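Local coordinates for protein L-aspartate semialdehyde sulfurtransferase (PDB 3KPB) that probably condenses sulfide with aspartate semialdehyde to make homocysteine, and binds S-adenosylmethionine and methylthioadenosine through its C-terminal CBS domain pair, at residues S16-L27 with I53-I64. Residues are numbered along the deposited sequence; the frame is centred on the assembly and turned at random.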
# COMPACT_ATOMS: atom_id res chain seq x y z
N SER A 16 18.00 -0.18 -10.89
CA SER A 16 18.09 -0.91 -9.62
C SER A 16 19.17 -0.38 -8.66
O SER A 16 19.13 -0.68 -7.47
CB SER A 16 18.29 -2.41 -9.86
OG SER A 16 19.63 -2.72 -10.22
N ASN A 17 20.11 0.40 -9.19
CA ASN A 17 21.23 0.90 -8.40
C ASN A 17 20.88 2.07 -7.48
O ASN A 17 21.71 2.51 -6.68
CB ASN A 17 22.42 1.28 -9.31
CG ASN A 17 22.05 2.28 -10.40
OD1 ASN A 17 22.37 3.47 -10.31
ND2 ASN A 17 21.36 1.81 -11.43
N ILE A 18 19.65 2.57 -7.58
CA ILE A 18 19.27 3.77 -6.83
C ILE A 18 18.97 3.49 -5.34
O ILE A 18 18.64 2.37 -4.96
CB ILE A 18 18.11 4.56 -7.51
CG1 ILE A 18 16.80 3.75 -7.50
CG2 ILE A 18 18.50 4.98 -8.93
CD1 ILE A 18 15.57 4.57 -7.83
N SER A 19 19.09 4.53 -4.52
CA SER A 19 18.78 4.42 -3.09
C SER A 19 17.29 4.23 -2.84
O SER A 19 16.44 4.55 -3.69
CB SER A 19 19.23 5.69 -2.37
OG SER A 19 18.38 6.77 -2.74
N ILE A 20 16.98 3.74 -1.64
CA ILE A 20 15.58 3.61 -1.21
C ILE A 20 14.88 4.97 -1.18
O ILE A 20 13.75 5.11 -1.65
CB ILE A 20 15.43 2.88 0.16
CG1 ILE A 20 16.35 1.65 0.26
CG2 ILE A 20 13.97 2.50 0.42
CD1 ILE A 20 16.17 0.61 -0.85
N MET A 21 15.58 5.99 -0.68
CA MET A 21 15.06 7.36 -0.67
C MET A 21 14.75 7.89 -2.08
O MET A 21 13.71 8.51 -2.29
CB MET A 21 16.02 8.29 0.06
CG MET A 21 15.61 9.74 0.01
SD MET A 21 16.81 10.83 0.78
CE MET A 21 16.30 10.77 2.49
N GLU A 22 15.65 7.65 -3.05
CA GLU A 22 15.41 8.09 -4.42
C GLU A 22 14.16 7.43 -4.98
O GLU A 22 13.31 8.10 -5.58
CB GLU A 22 16.64 7.86 -5.32
CG GLU A 22 16.47 8.46 -6.73
CD GLU A 22 17.77 8.57 -7.52
OE1 GLU A 22 17.72 8.43 -8.76
OE2 GLU A 22 18.84 8.81 -6.92
N ALA A 23 14.00 6.13 -4.74
CA ALA A 23 12.81 5.40 -5.19
C ALA A 23 11.52 5.97 -4.58
O ALA A 23 10.52 6.15 -5.29
CB ALA A 23 12.93 3.92 -4.88
N ALA A 24 11.56 6.27 -3.29
CA ALA A 24 10.42 6.85 -2.59
C ALA A 24 10.05 8.21 -3.19
O ALA A 24 8.87 8.51 -3.38
CB ALA A 24 10.71 6.98 -1.11
N LYS A 25 11.07 9.01 -3.50
CA LYS A 25 10.85 10.30 -4.14
C LYS A 25 10.13 10.14 -5.48
O LYS A 25 9.27 10.96 -5.82
CB LYS A 25 12.16 11.07 -4.32
CG LYS A 25 12.69 11.68 -3.03
CD LYS A 25 14.05 12.30 -3.26
CE LYS A 25 14.55 12.94 -1.98
NZ LYS A 25 15.93 13.48 -2.15
N ILE A 26 10.49 9.10 -6.24
CA ILE A 26 9.86 8.83 -7.53
C ILE A 26 8.37 8.49 -7.35
O ILE A 26 7.51 9.01 -8.07
CB ILE A 26 10.61 7.71 -8.32
CG1 ILE A 26 12.02 8.18 -8.68
CG2 ILE A 26 9.84 7.28 -9.57
CD1 ILE A 26 12.93 7.09 -9.21
N LEU A 27 8.06 7.62 -6.39
CA LEU A 27 6.67 7.28 -6.10
C LEU A 27 5.84 8.53 -5.77
O LEU A 27 4.74 8.71 -6.31
CB LEU A 27 6.57 6.28 -4.94
CG LEU A 27 7.24 4.92 -5.10
CD1 LEU A 27 6.97 4.10 -3.86
CD2 LEU A 27 6.72 4.18 -6.33
N ILE A 53 9.39 -0.22 0.01
CA ILE A 53 10.10 0.87 0.70
C ILE A 53 10.13 0.58 2.21
O ILE A 53 11.19 0.63 2.84
CB ILE A 53 9.47 2.26 0.41
CG1 ILE A 53 9.48 2.56 -1.09
CG2 ILE A 53 10.15 3.37 1.23
CD1 ILE A 53 10.87 2.60 -1.77
N ALA A 54 8.96 0.28 2.78
CA ALA A 54 8.88 -0.13 4.18
C ALA A 54 9.75 -1.35 4.48
O ALA A 54 10.46 -1.39 5.49
CB ALA A 54 7.43 -0.39 4.59
N LYS A 55 9.71 -2.35 3.59
CA LYS A 55 10.49 -3.58 3.78
C LYS A 55 11.99 -3.28 3.78
O LYS A 55 12.74 -3.80 4.61
CB LYS A 55 10.11 -4.60 2.71
CG LYS A 55 10.22 -6.06 3.12
CD LYS A 55 9.25 -6.93 2.30
CE LYS A 55 9.52 -6.84 0.80
NZ LYS A 55 9.23 -8.13 0.09
N ALA A 56 12.42 -2.40 2.86
CA ALA A 56 13.83 -1.99 2.77
C ALA A 56 14.32 -1.33 4.06
O ALA A 56 15.40 -1.65 4.56
CB ALA A 56 14.06 -1.06 1.59
N LEU A 57 13.50 -0.42 4.60
CA LEU A 57 13.78 0.20 5.89
C LEU A 57 13.87 -0.84 7.02
O LEU A 57 14.77 -0.77 7.85
CB LEU A 57 12.74 1.27 6.23
CG LEU A 57 12.80 2.58 5.44
CD1 LEU A 57 11.78 3.55 6.00
CD2 LEU A 57 14.18 3.22 5.46
N ALA A 58 12.94 -1.80 7.02
CA ALA A 58 12.90 -2.82 8.07
C ALA A 58 14.10 -3.79 8.03
O ALA A 58 14.56 -4.27 9.07
CB ALA A 58 11.58 -3.58 8.03
N GLN A 59 14.59 -4.06 6.81
CA GLN A 59 15.71 -4.98 6.57
C GLN A 59 17.07 -4.28 6.42
O GLN A 59 18.09 -4.92 6.15
CB GLN A 59 15.44 -5.83 5.32
CG GLN A 59 14.27 -6.82 5.41
CD GLN A 59 14.14 -7.69 4.15
OE1 GLN A 59 15.11 -7.88 3.41
NE2 GLN A 59 12.95 -8.22 3.92
N ASN A 60 17.07 -2.95 6.59
CA ASN A 60 18.27 -2.12 6.48
C ASN A 60 19.01 -2.21 5.13
O ASN A 60 20.24 -2.21 5.08
CB ASN A 60 19.21 -2.33 7.68
CG ASN A 60 18.92 -1.35 8.79
OD1 ASN A 60 18.33 -1.70 9.82
ND2 ASN A 60 19.31 -0.09 8.59
N LYS A 61 18.23 -2.27 4.05
CA LYS A 61 18.78 -2.31 2.70
C LYS A 61 19.03 -0.91 2.18
O LYS A 61 18.23 0.00 2.43
CB LYS A 61 17.82 -3.03 1.73
CG LYS A 61 17.50 -4.47 2.08
CD LYS A 61 18.75 -5.31 2.30
CE LYS A 61 18.39 -6.78 2.41
NZ LYS A 61 19.59 -7.59 2.78
N LYS A 62 20.12 -0.74 1.43
CA LYS A 62 20.49 0.58 0.91
C LYS A 62 20.02 0.87 -0.52
O LYS A 62 19.76 2.03 -0.85
CB LYS A 62 22.00 0.80 1.01
CG LYS A 62 22.52 0.88 2.44
CD LYS A 62 24.02 1.13 2.46
CE LYS A 62 24.57 1.09 3.88
NZ LYS A 62 24.58 -0.29 4.45
N THR A 63 19.95 -0.16 -1.37
CA THR A 63 19.58 0.04 -2.78
C THR A 63 18.35 -0.78 -3.15
O THR A 63 18.05 -1.80 -2.53
CB THR A 63 20.72 -0.32 -3.76
OG1 THR A 63 20.97 -1.73 -3.70
CG2 THR A 63 22.01 0.43 -3.42
N ILE A 64 17.67 -0.32 -4.20
CA ILE A 64 16.47 -0.97 -4.72
C ILE A 64 16.75 -2.40 -5.13
O ILE A 64 15.93 -3.29 -4.91
CB ILE A 64 15.89 -0.14 -5.89
CG1 ILE A 64 15.15 1.08 -5.32
CG2 ILE A 64 14.94 -0.97 -6.76
CD1 ILE A 64 14.14 0.75 -4.19
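Ile-20, in the first turn of helix 20-30, fills the angle between helix 50-58 and the chain that leaves it. Its CG2 branch, anti to the backbone N, lies over Ala-56 CB and Ile-53 CD1, while CG1 turns to the returning loop and carries CD1 to within 3.5 Å of Thr-63 C. Ile-20 also meets Leu-57 of the second subunit, placing this helix pair at the dimer interface. Ile-53 slides past it in the opposite direction, a knob among Ile-20, Ala-23, Ala-24 and Leu-27; segments 20-27 and 53-58 run nearly antiparallel (161°). Ile-64 CD1 meets Ala-23 CB at 3.5 Å, tighter than ordinary van der Waals contact; Ile-37 and Ile-48 of the neighbouring strands also touch Ile-64.

The solvent side is looser and held by backbone. Ile-64 N donates to Ile-18 O at 3.0 Å, almost in line with the carbonyl, whereas Ile-20 N reaches Lys-62 O only weakly. These two bonds flank a single bridge between Ser-19 and Thr-63. The Lys-62 side chain leads away; Ser-19 CB still touches Lys-62 O, while OG caps its helix by accepting from Glu-22 N at 2.9 Å.

Side-chain cohesion is thus apolar, and the loop register rests on main-chain bonds.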